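PDB 5HU7: putative polyketide synthase from Brevibacillus brevis, which probably catalyses the dehydration of carrier-protein-bound beta-hydroxyacyl intermediates during polyketide assembly, acting as the dehydratase domain of a trans-AT polyketide synthase. Local coordinates for residues T273-C281 with I289-G297; S174-V182 with V189-S197. All coordinates share one frame; numbering follows the deposited sequence.

In the fold
Both contacts are antiparallel beta hairpins of the double hotdog fold of a polyketide synthase dehydratase. Their centres lie about 17 Å apart, and their nearest atoms about 5 Å. Strand 258-263 runs between them, pairing with 276-281 of contact 1 and with 188-193 of contact 2, and helix 212-227 receives apolar side chains from both. Contact 1 sits nearer the middle of the chain, about 9 Å from its centre against about 15 Å for contact 2. Each is only partly buried and each is broken by a bulge: G1 in contact 1, classic in contact 2. Contact 1 adds a four-residue charge network; contact 2 has one lysine-aspartate pair.

Contact 1 of 2, residues T273-C281 with I289-G297; sequences TATLDIELC and IRMRGFSMG
R290 sends CG anti to its backbone N (chi1 163°) and bends at chi3, which lays its guanidinium beside E279. R290 NH2 reaches E279 OE2 at 2.6 Å, though the N-H is well off straight (136°), and a weak, strongly bent bond from R290 NE meets the same oxygen. R292, folded at chi2 (-71°), carries its NH1 over the centre of the R290 guanidinium, 3.3 Å above the plane. From there R292 NH1 makes a long salt bridge to E279 OE2, at 3.9 Å. D277 OD2 stands 3.6 Å from R292 NE but well out of the guanidinium plane, so that salt bridge is one of charge alone. The two acids probably offset the closeness of the arginines. I278 N to M291 O and M291 N to I278 O, both 2.8 Å, form one rung of this antiparallel hairpin of the dehydratase hotdog fold. D277 OD1 accepts a bond from G293 N at 3.2 Å and so holds the first residue of a G1 beta bulge: G293, with positive phi, and F294 both face L276, and the register slips by one. F294 N still closes a nearly straight bond to L276 O (2.8 Å).

On the other face, I278 CD1 packs obliquely against F294 CD2 at 4.0 Å, while M291 CE covers one face of the F294 ring, offset toward its rim. L280 and I289 continue this apolar row. L276 and L280 rest on helix 212-227; strand 258-263 pairs with 276-281 along the edge away from 289-297, and strand 241-249 receives I289 and M291.

Contact 2 of 2, residues S174-V182 with V189-S197; sequences SEFQGIDQV and VLVKLSLPS
G178 O accepts a bond from S194 N at 2.7 Å, the first rung of an antiparallel hairpin in the hotdog fold, and the pairing then runs through a classic beta bulge. D180 and Q181 both face K192: D180 N donates to K192 O (2.8 Å), and K192 N donates to Q181 O (2.9 Å) with an almost straight N-H (169°). I179-L193 and V182-V191, on opposite flanks of the bulge, are non-hydrogen-bonded pairs, and the extra residue shifts the register by one between I179 and Q181. A CA-H...O contact from G178 to S194 O backs up the first rung.

K192 carries the side-chain contact on the face it shares with Q181. Its chi1 of -176° points the stem away from the backbone nitrogen, and it runs extended to CE before chi4 folds NZ back toward the D180 carboxylate. K192 NZ meets D180 OD2 at 3.0 Å in a salt bridge, from above the carboxylate plane, 58° out of it. Q181 crosses the lysine stem obliquely, its CG 3.7 Å from K192 CB. Cutting K192 back to alanine removes everything beyond CB, which would probably leave the D180 carboxylate without this positive partner and Q181 with less of the stem to lie against.

The I179, V182 and V191 side chains turn to the other face, toward helix 212-227, where I179 and V191 touch S219 and V182 touches Y222. Strand 258-263 flanks 188-193, and Y258 touches K192. Across this apolar side the branches meet at van der Waals distance, with I179 CG2 4.2 Å from V191 CG1. Beside the bulge, S194 CB lies 3.2 Å from both D180 OD1 and D180 OD2, against the carboxylate that K192 NZ also meets.

Contact 1 of 2, residues T273-C281 with I289-G297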
ATOM      1  N   THR A 273      23.018  26.203 -16.318  1.00110.70           N
ATOM      2  CA  THR A 273      24.426  25.829 -16.484  1.00110.88           C
ATOM      3  C   THR A 273      25.175  25.760 -15.125  1.00109.83           C
ATOM      4  O   THR A 273      26.092  24.934 -14.989  1.00109.68           O
ATOM      5  CB  THR A 273      25.107  26.788 -17.488  1.00128.41           C
ATOM      6  OG1 THR A 273      24.414  26.715 -18.737  1.00134.96           O
ATOM      7  CG2 THR A 273      26.599  26.468 -17.711  1.00126.95           C
ATOM      8  N   ALA A 274      24.805  26.632 -14.138  1.00100.77           N
ATOM      9  CA  ALA A 274      25.449  26.685 -12.813  1.00 96.85           C
ATOM     10  C   ALA A 274      25.297  25.380 -12.016  1.00 93.03           C
ATOM     11  O   ALA A 274      24.165  25.043 -11.658  1.00 91.94           O
ATOM     12  CB  ALA A 274      24.871  27.830 -12.009  1.00 97.51           C
ATOM     13  N   THR A 275      26.417  24.609 -11.795  1.00 84.23           N
ATOM     14  CA  THR A 275      26.352  23.361 -11.030  1.00 79.21           C
ATOM     15  C   THR A 275      26.864  23.561  -9.598  1.00 73.52           C
ATOM     16  O   THR A 275      27.956  24.087  -9.404  1.00 73.02           O
ATOM     17  CB  THR A 275      27.051  22.249 -11.799  1.00 88.79           C
ATOM     18  OG1 THR A 275      26.433  22.155 -13.085  1.00 94.88           O
ATOM     19  CG2 THR A 275      26.928  20.926 -11.122  1.00 83.64           C
ATOM     20  N   LEU A 276      26.093  23.090  -8.609  1.00 63.59           N
ATOM     21  CA  LEU A 276      26.419  23.311  -7.210  1.00 61.40           C
ATOM     22  C   LEU A 276      26.573  22.079  -6.356  1.00 61.30           C
ATOM     23  O   LEU A 276      25.977  21.035  -6.626  1.00 60.61           O
ATOM     24  CB  LEU A 276      25.319  24.175  -6.569  1.00 60.23           C
ATOM     25  CG  LEU A 276      24.959  25.439  -7.309  1.00 67.18           C
ATOM     26  CD1 LEU A 276      23.781  26.074  -6.705  1.00 67.56           C
ATOM     27  CD2 LEU A 276      26.139  26.430  -7.311  1.00 71.18           C
ATOM     28  N   ASP A 277      27.331  22.248  -5.267  1.00 56.84           N
ATOM     29  CA  ASP A 277      27.475  21.292  -4.190  1.00 55.63           C
ATOM     30  C   ASP A 277      26.833  21.968  -2.960  1.00 60.73           C
ATOM     31  O   ASP A 277      27.130  23.132  -2.691  1.00 60.25           O
ATOM     32  CB  ASP A 277      28.927  20.970  -3.923  1.00 57.57           C
ATOM     33  CG  ASP A 277      29.628  20.200  -5.031  1.00 77.78           C
ATOM     34  OD1 ASP A 277      28.925  19.738  -5.991  1.00 77.84           O
ATOM     35  OD2 ASP A 277      30.858  19.975  -4.906  1.00 80.58           O
ATOM     36  N   ILE A 278      25.899  21.267  -2.283  1.00 57.30           N
ATOM     37  CA  ILE A 278      25.184  21.769  -1.124  1.00 56.45           C
ATOM     38  C   ILE A 278      25.328  20.774   0.002  1.00 61.75           C
ATOM     39  O   ILE A 278      24.979  19.606  -0.171  1.00 62.10           O
ATOM     40  CB  ILE A 278      23.691  22.033  -1.443  1.00 58.82           C
ATOM     41  CG1 ILE A 278      23.560  23.002  -2.620  1.00 59.68           C
ATOM     42  CG2 ILE A 278      22.942  22.597  -0.219  1.00 59.90           C
ATOM     43  CD1 ILE A 278      22.138  23.301  -3.057  1.00 66.66           C
ATOM     44  N   GLU A 279      25.786  21.248   1.166  1.00 58.74           N
ATOM     45  CA  GLU A 279      25.890  20.460   2.382  1.00 59.05           C
ATOM     46  C   GLU A 279      24.959  21.084   3.415  1.00 63.67           C
ATOM     47  O   GLU A 279      25.021  22.292   3.646  1.00 63.77           O
ATOM     48  CB  GLU A 279      27.333  20.415   2.885  1.00 62.10           C
ATOM     49  CG  GLU A 279      28.117  19.365   2.128  1.00 78.51           C
ATOM     50  CD  GLU A 279      29.593  19.625   1.935  1.00103.29           C
ATOM     51  OE1 GLU A 279      29.953  20.740   1.502  1.00 99.66           O
ATOM     52  OE2 GLU A 279      30.391  18.697   2.171  1.00108.69           O
ATOM     53  N   LEU A 280      24.083  20.268   4.000  1.00 59.86           N
ATOM     54  CA  LEU A 280      23.102  20.688   4.971  1.00 60.63           C
ATOM     55  C   LEU A 280      23.496  20.049   6.284  1.00 64.90           C
ATOM     56  O   LEU A 280      23.581  18.835   6.346  1.00 64.00           O
ATOM     57  CB  LEU A 280      21.702  20.224   4.534  1.00 59.28           C
ATOM     58  CG  LEU A 280      21.266  20.666   3.138  1.00 63.31           C
ATOM     59  CD1 LEU A 280      19.898  20.137   2.815  1.00 64.91           C
ATOM     60  CD2 LEU A 280      21.227  22.190   3.015  1.00 65.40           C
ATOM     61  N   CYS A 281      23.775  20.859   7.319  1.00 62.45           N
ATOM     62  CA  CYS A 281      24.201  20.357   8.608  1.00 64.21           C
ATOM     63  C   CYS A 281      23.388  20.941   9.753  1.00 68.61           C
ATOM     64  O   CYS A 281      22.591  21.862   9.564  1.00 67.27           O
ATOM     65  CB  CYS A 281      25.681  20.663   8.781  1.00 66.13           C
ATOM     66  SG  CYS A 281      26.033  22.422   9.022  1.00 71.07           S
ATOM     67  N   ILE A 289      22.786  15.843   5.010  1.00 58.63           N
ATOM     68  CA  ILE A 289      22.497  15.694   3.587  1.00 56.65           C
ATOM     69  C   ILE A 289      23.558  16.416   2.750  1.00 59.33           C
ATOM     70  O   ILE A 289      23.847  17.588   2.968  1.00 60.08           O
ATOM     71  CB  ILE A 289      21.092  16.254   3.207  1.00 59.92           C
ATOM     72  CG1 ILE A 289      19.942  15.632   4.045  1.00 62.12           C
ATOM     73  CG2 ILE A 289      20.832  16.047   1.704  1.00 62.20           C
ATOM     74  CD1 ILE A 289      18.713  16.459   4.103  1.00 67.87           C
ATOM     75  N   ARG A 290      24.075  15.736   1.745  1.00 55.28           N
ATOM     76  CA  ARG A 290      25.045  16.285   0.812  1.00 54.55           C
ATOM     77  C   ARG A 290      24.489  16.105  -0.609  1.00 60.48           C
ATOM     78  O   ARG A 290      24.082  15.010  -0.956  1.00 61.18           O
ATOM     79  CB  ARG A 290      26.378  15.587   0.979  1.00 50.13           C
ATOM     80  CG  ARG A 290      27.342  15.779  -0.181  1.00 64.48           C
ATOM     81  CD  ARG A 290      28.665  15.131   0.098  1.00 67.07           C
ATOM     82  NE  ARG A 290      29.424  15.849   1.117  1.00 70.44           N
ATOM     83  CZ  ARG A 290      30.611  15.472   1.584  1.00 76.50           C
ATOM     84  NH1 ARG A 290      31.180  14.348   1.157  1.00 64.15           N
ATOM     85  NH2 ARG A 290      31.231  16.207   2.503  1.00 65.37           N
ATOM     86  N   MET A 291      24.469  17.184  -1.410  1.00 56.14           N
ATOM     87  CA  MET A 291      23.998  17.192  -2.779  1.00 53.76           C
ATOM     88  C   MET A 291      25.187  17.602  -3.601  1.00 58.20           C
ATOM     89  O   MET A 291      25.784  18.640  -3.330  1.00 59.77           O
ATOM     90  CB  MET A 291      22.870  18.203  -2.979  1.00 56.49           C
ATOM     91  CG  MET A 291      21.640  17.887  -2.166  1.00 60.87           C
ATOM     92  SD  MET A 291      20.451  19.213  -2.169  1.00 67.18           S
ATOM     93  CE  MET A 291      19.812  19.050  -3.769  1.00 64.62           C
ATOM     94  N   ARG A 292      25.602  16.757  -4.522  1.00 54.93           N
ATOM     95  CA  ARG A 292      26.736  17.028  -5.379  1.00 55.70           C
ATOM     96  C   ARG A 292      26.270  17.054  -6.826  1.00 58.97           C
ATOM     97  O   ARG A 292      25.518  16.182  -7.242  1.00 58.58           O
ATOM     98  CB  ARG A 292      27.841  15.974  -5.156  1.00 53.31           C
ATOM     99  CG  ARG A 292      28.512  16.065  -3.767  1.00 67.05           C
ATOM    100  CD  ARG A 292      29.401  17.314  -3.655  1.00 92.14           C
ATOM    101  NE  ARG A 292      30.199  17.455  -2.427  1.00 94.42           N
ATOM    102  CZ  ARG A 292      31.302  16.762  -2.130  1.00111.91           C
ATOM    103  NH1 ARG A 292      31.948  16.992  -0.991  1.00101.98           N
ATOM    104  NH2 ARG A 292      31.751  15.818  -2.955  1.00 96.21           N
ATOM    105  N   GLY A 293      26.650  18.107  -7.550  1.00 54.70           N
ATOM    106  CA  GLY A 293      26.347  18.241  -8.952  1.00 53.48           C
ATOM    107  C   GLY A 293      24.899  18.594  -9.189  1.00 58.86           C
ATOM    108  O   GLY A 293      24.288  18.047 -10.102  1.00 56.77           O
ATOM    109  N   PHE A 294      24.373  19.582  -8.411  1.00 56.62           N
ATOM    110  CA  PHE A 294      23.006  20.069  -8.472  1.00 54.25           C
ATOM    111  C   PHE A 294      22.874  21.216  -9.471  1.00 56.48           C
ATOM    112  O   PHE A 294      23.477  22.258  -9.301  1.00 55.56           O
ATOM    113  CB  PHE A 294      22.550  20.523  -7.084  1.00 56.45           C
ATOM    114  CG  PHE A 294      21.097  20.965  -7.022  1.00 59.78           C
ATOM    115  CD1 PHE A 294      20.075  20.108  -7.404  1.00 63.36           C
ATOM    116  CD2 PHE A 294      20.762  22.246  -6.610  1.00 66.05           C
ATOM    117  CE1 PHE A 294      18.736  20.503  -7.335  1.00 64.82           C
ATOM    118  CE2 PHE A 294      19.420  22.636  -6.527  1.00 69.35           C
ATOM    119  CZ  PHE A 294      18.417  21.758  -6.891  1.00 65.60           C
ATOM    120  N   SER A 295      21.971  21.062 -10.428  1.00 54.92           N
ATOM    121  CA  SER A 295      21.755  22.049 -11.478  1.00 55.82           C
ATOM    122  C   SER A 295      20.284  22.226 -11.748  1.00 60.46           C
ATOM    123  O   SER A 295      19.562  21.270 -12.018  1.00 60.57           O
ATOM    124  CB  SER A 295      22.465  21.616 -12.756  1.00 60.14           C
ATOM    125  OG  SER A 295      22.512  22.689 -13.680  1.00 75.32           O
ATOM    126  N   MET A 296      19.833  23.440 -11.668  1.00 60.80           N
ATOM    127  CA  MET A 296      18.430  23.779 -11.948  1.00 62.72           C
ATOM    128  C   MET A 296      18.335  24.349 -13.341  1.00 69.63           C
ATOM    129  O   MET A 296      19.191  25.139 -13.737  1.00 69.94           O
ATOM    130  CB  MET A 296      17.924  24.806 -10.934  1.00 66.07           C
ATOM    131  CG  MET A 296      17.911  24.277  -9.543  1.00 70.49           C
ATOM    132  SD  MET A 296      17.314  25.509  -8.395  1.00 77.79           S
ATOM    133  CE  MET A 296      18.819  26.535  -8.276  1.00 76.45           C
ATOM    134  N   GLY A 297      17.296  23.964 -14.075  1.00 69.19           N
ATOM    135  CA  GLY A 297      17.107  24.459 -15.434  1.00 71.81           C
ATOM    136  C   GLY A 297      16.420  25.810 -15.429  1.00 79.79           C
ATOM    137  O   GLY A 297      15.611  26.089 -14.537  1.00 78.11           O
TER

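Contact 2 of 2, residues S174-V182 with V189-S197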
ATOM      1  N   SER A 174      10.626  36.384  -3.977  1.00148.98           N
ATOM      2  CA  SER A 174       9.599  36.910  -3.080  1.00148.76           C
ATOM      3  C   SER A 174      10.024  36.871  -1.599  1.00147.38           C
ATOM      4  O   SER A 174      10.291  37.942  -1.037  1.00148.17           O
ATOM      5  CB  SER A 174       8.279  36.162  -3.287  1.00153.08           C
ATOM      6  OG  SER A 174       7.269  36.533  -2.361  1.00164.10           O
ATOM      7  N   GLU A 175      10.068  35.662  -0.960  1.00138.55           N
ATOM      8  CA  GLU A 175      10.361  35.555   0.476  1.00137.54           C
ATOM      9  C   GLU A 175      11.715  34.887   0.856  1.00137.08           C
ATOM     10  O   GLU A 175      12.180  33.924   0.233  1.00134.60           O
ATOM     11  CB  GLU A 175       9.201  34.873   1.217  1.00138.94           C
ATOM     12  CG  GLU A 175       9.084  33.371   1.061  1.00149.59           C
ATOM     13  CD  GLU A 175       8.003  32.776   1.943  1.00176.55           C
ATOM     14  OE1 GLU A 175       8.241  31.690   2.522  1.00168.99           O
ATOM     15  OE2 GLU A 175       6.948  33.428   2.115  1.00177.72           O
ATOM     16  N   PHE A 176      12.325  35.452   1.920  1.00132.30           N
ATOM     17  CA  PHE A 176      13.603  35.059   2.523  1.00129.68           C
ATOM     18  C   PHE A 176      13.300  34.866   4.028  1.00129.55           C
ATOM     19  O   PHE A 176      14.078  35.299   4.888  1.00129.51           O
ATOM     20  CB  PHE A 176      14.650  36.186   2.325  1.00132.70           C
ATOM     21  CG  PHE A 176      14.879  36.613   0.891  1.00134.09           C
ATOM     22  CD1 PHE A 176      13.876  37.240   0.164  1.00138.22           C
ATOM     23  CD2 PHE A 176      16.122  36.472   0.296  1.00135.51           C
ATOM     24  CE1 PHE A 176      14.058  37.560  -1.172  1.00139.04           C
ATOM     25  CE2 PHE A 176      16.327  36.867  -1.024  1.00138.63           C
ATOM     26  CZ  PHE A 176      15.286  37.388  -1.757  1.00137.63           C
ATOM     27  N   GLN A 177      12.125  34.248   4.329  1.00121.81           N
ATOM     28  CA  GLN A 177      11.639  34.012   5.696  1.00120.08           C
ATOM     29  C   GLN A 177      12.445  32.920   6.399  1.00115.23           C
ATOM     30  O   GLN A 177      12.561  32.933   7.628  1.00117.39           O
ATOM     31  CB  GLN A 177      10.138  33.645   5.698  1.00121.87           C
ATOM     32  CG  GLN A 177       9.198  34.842   5.452  1.00135.85           C
ATOM     33  CD  GLN A 177       7.763  34.440   5.141  1.00151.02           C
ATOM     34  OE1 GLN A 177       7.413  33.252   5.026  1.00146.19           O
ATOM     35  NE2 GLN A 177       6.895  35.428   4.989  1.00134.67           N
ATOM     36  N   GLY A 178      13.002  31.995   5.628  1.00101.99           N
ATOM     37  CA  GLY A 178      13.820  30.930   6.186  1.00 98.20           C
ATOM     38  C   GLY A 178      15.273  31.281   6.456  1.00 95.13           C
ATOM     39  O   GLY A 178      15.961  30.496   7.098  1.00 94.21           O
ATOM     40  N   ILE A 179      15.757  32.460   6.006  1.00 86.87           N
ATOM     41  CA  ILE A 179      17.164  32.870   6.134  1.00 83.95           C
ATOM     42  C   ILE A 179      17.420  33.753   7.337  1.00 84.54           C
ATOM     43  O   ILE A 179      16.934  34.876   7.333  1.00 85.55           O
ATOM     44  CB  ILE A 179      17.601  33.608   4.826  1.00 85.45           C
ATOM     45  CG1 ILE A 179      17.407  32.686   3.606  1.00 81.75           C
ATOM     46  CG2 ILE A 179      19.074  34.125   4.903  1.00 85.72           C
ATOM     47  CD1 ILE A 179      17.802  33.306   2.336  1.00 86.64           C
ATOM     48  N   ASP A 180      18.243  33.311   8.320  1.00 77.82           N
ATOM     49  CA  ASP A 180      18.613  34.179   9.433  1.00 79.33           C
ATOM     50  C   ASP A 180      19.724  35.135   8.968  1.00 82.37           C
ATOM     51  O   ASP A 180      19.636  36.344   9.150  1.00 85.74           O
ATOM     52  CB  ASP A 180      19.104  33.363  10.641  1.00 82.63           C
ATOM     53  CG  ASP A 180      18.021  32.619  11.396  1.00100.69           C
ATOM     54  OD1 ASP A 180      16.948  33.210  11.629  1.00106.24           O
ATOM     55  OD2 ASP A 180      18.282  31.480  11.833  1.00107.74           O
ATOM     56  N   GLN A 181      20.782  34.586   8.401  1.00 76.75           N
ATOM     57  CA  GLN A 181      21.910  35.381   7.934  1.00 76.54           C
ATOM     58  C   GLN A 181      22.705  34.621   6.922  1.00 76.39           C
ATOM     59  O   GLN A 181      22.616  33.401   6.861  1.00 73.18           O
ATOM     60  CB  GLN A 181      22.796  35.825   9.116  1.00 80.43           C
ATOM     61  CG  GLN A 181      23.162  34.696  10.079  1.00 82.76           C
ATOM     62  CD  GLN A 181      23.886  35.194  11.302  1.00 99.62           C
ATOM     63  OE1 GLN A 181      25.028  35.647  11.232  1.00 97.71           O
ATOM     64  NE2 GLN A 181      23.255  35.107  12.454  1.00 90.77           N
ATOM     65  N   VAL A 182      23.476  35.337   6.110  1.00 75.83           N
ATOM     66  CA  VAL A 182      24.293  34.708   5.081  1.00 75.32           C
ATOM     67  C   VAL A 182      25.715  35.141   5.247  1.00 76.04           C
ATOM     68  O   VAL A 182      25.998  36.321   5.178  1.00 78.31           O
ATOM     69  CB  VAL A 182      23.771  35.030   3.664  1.00 80.36           C
ATOM     70  CG1 VAL A 182      24.687  34.460   2.600  1.00 79.96           C
ATOM     71  CG2 VAL A 182      22.362  34.501   3.496  1.00 79.11           C
ATOM     72  N   VAL A 189      28.880  30.310   0.140  1.00 78.91           N
ATOM     73  CA  VAL A 189      27.920  31.008   0.969  1.00 77.35           C
ATOM     74  C   VAL A 189      27.500  30.026   2.040  1.00 76.13           C
ATOM     75  O   VAL A 189      27.282  28.860   1.734  1.00 73.26           O
ATOM     76  CB  VAL A 189      26.714  31.637   0.219  1.00 82.44           C
ATOM     77  CG1 VAL A 189      27.183  32.717  -0.727  1.00 83.92           C
ATOM     78  CG2 VAL A 189      25.903  30.601  -0.539  1.00 81.64           C
ATOM     79  N   LEU A 190      27.511  30.457   3.310  1.00 71.78           N
ATOM     80  CA  LEU A 190      27.068  29.621   4.427  1.00 69.68           C
ATOM     81  C   LEU A 190      25.806  30.290   4.922  1.00 70.01           C
ATOM     82  O   LEU A 190      25.853  31.418   5.415  1.00 69.60           O
ATOM     83  CB  LEU A 190      28.120  29.489   5.536  1.00 71.10           C
ATOM     84  CG  LEU A 190      27.658  28.742   6.779  1.00 75.81           C
ATOM     85  CD1 LEU A 190      27.570  27.246   6.509  1.00 73.05           C
ATOM     86  CD2 LEU A 190      28.580  29.053   7.979  1.00 80.14           C
ATOM     87  N   VAL A 191      24.672  29.628   4.727  1.00 63.48           N
ATOM     88  CA  VAL A 191      23.386  30.191   5.081  1.00 64.39           C
ATOM     89  C   VAL A 191      22.962  29.664   6.424  1.00 68.64           C
ATOM     90  O   VAL A 191      22.891  28.449   6.591  1.00 66.53           O
ATOM     91  CB  VAL A 191      22.313  29.801   4.021  1.00 67.62           C
ATOM     92  CG1 VAL A 191      20.975  30.440   4.341  1.00 68.30           C
ATOM     93  CG2 VAL A 191      22.754  30.192   2.625  1.00 66.82           C
ATOM     94  N   LYS A 192      22.614  30.552   7.345  1.00 67.19           N
ATOM     95  CA  LYS A 192      22.052  30.141   8.631  1.00 68.57           C
ATOM     96  C   LYS A 192      20.537  30.109   8.421  1.00 73.75           C
ATOM     97  O   LYS A 192      19.937  31.118   8.039  1.00 71.21           O
ATOM     98  CB  LYS A 192      22.418  31.107   9.747  1.00 70.56           C
ATOM     99  CG  LYS A 192      21.922  30.634  11.108  1.00 89.46           C
ATOM    100  CD  LYS A 192      22.581  31.396  12.234  1.00 96.03           C
ATOM    101  CE  LYS A 192      21.970  31.076  13.569  1.00110.97           C
ATOM    102  NZ  LYS A 192      20.589  31.615  13.710  1.00131.17           N
ATOM    103  N   LEU A 193      19.940  28.950   8.636  1.00 72.54           N
ATOM    104  CA  LEU A 193      18.524  28.733   8.382  1.00 72.54           C
ATOM    105  C   LEU A 193      17.677  28.771   9.623  1.00 78.55           C
ATOM    106  O   LEU A 193      18.080  28.292  10.673  1.00 78.75           O
ATOM    107  CB  LEU A 193      18.323  27.365   7.708  1.00 70.67           C
ATOM    108  CG  LEU A 193      18.983  27.203   6.361  1.00 73.80           C
ATOM    109  CD1 LEU A 193      19.019  25.765   5.985  1.00 73.55           C
ATOM    110  CD2 LEU A 193      18.298  28.041   5.294  1.00 75.38           C
ATOM    111  N   SER A 194      16.429  29.173   9.439  1.00 77.73           N
ATOM    112  CA  SER A 194      15.410  29.149  10.478  1.00 80.91           C
ATOM    113  C   SER A 194      14.157  28.745   9.736  1.00 88.06           C
ATOM    114  O   SER A 194      13.294  29.562   9.429  1.00 90.32           O
ATOM    115  CB  SER A 194      15.321  30.486  11.206  1.00 83.93           C
ATOM    116  OG  SER A 194      14.049  30.691  11.787  1.00103.64           O
ATOM    117  N   LEU A 195      14.128  27.460   9.366  1.00 84.93           N
ATOM    118  CA  LEU A 195      13.047  26.889   8.588  1.00 84.72           C
ATOM    119  C   LEU A 195      11.730  26.965   9.359  1.00 96.68           C
ATOM    120  O   LEU A 195      11.733  26.835  10.586  1.00 97.82           O
ATOM    121  CB  LEU A 195      13.363  25.434   8.195  1.00 82.13           C
ATOM    122  CG  LEU A 195      14.533  25.248   7.231  1.00 83.18           C
ATOM    123  CD1 LEU A 195      14.901  23.788   7.080  1.00 80.53           C
ATOM    124  CD2 LEU A 195      14.241  25.867   5.885  1.00 84.97           C
ATOM    125  N   PRO A 196      10.592  27.216   8.675  1.00 97.54           N
ATOM    126  CA  PRO A 196       9.318  27.321   9.402  1.00100.99           C
ATOM    127  C   PRO A 196       8.966  26.085  10.222  1.00108.56           C
ATOM    128  O   PRO A 196       9.423  24.988   9.928  1.00105.90           O
ATOM    129  CB  PRO A 196       8.289  27.582   8.300  1.00101.65           C
ATOM    130  CG  PRO A 196       9.063  28.073   7.147  1.00103.05           C
ATOM    131  CD  PRO A 196      10.400  27.433   7.226  1.00 96.85           C
ATOM    132  N   SER A 197       8.169  26.288  11.270  1.00112.29           N
ATOM    133  CA  SER A 197       7.742  25.225  12.176  1.00115.06           C
ATOM    134  C   SER A 197       6.854  24.204  11.457  1.00119.78           C
ATOM    135  O   SER A 197       5.928  24.577  10.735  1.00118.73           O
ATOM    136  CB  SER A 197       6.992  25.818  13.371  1.00121.99           C
ATOM    137  OG  SER A 197       5.889  26.607  12.955  1.00131.81           O
TER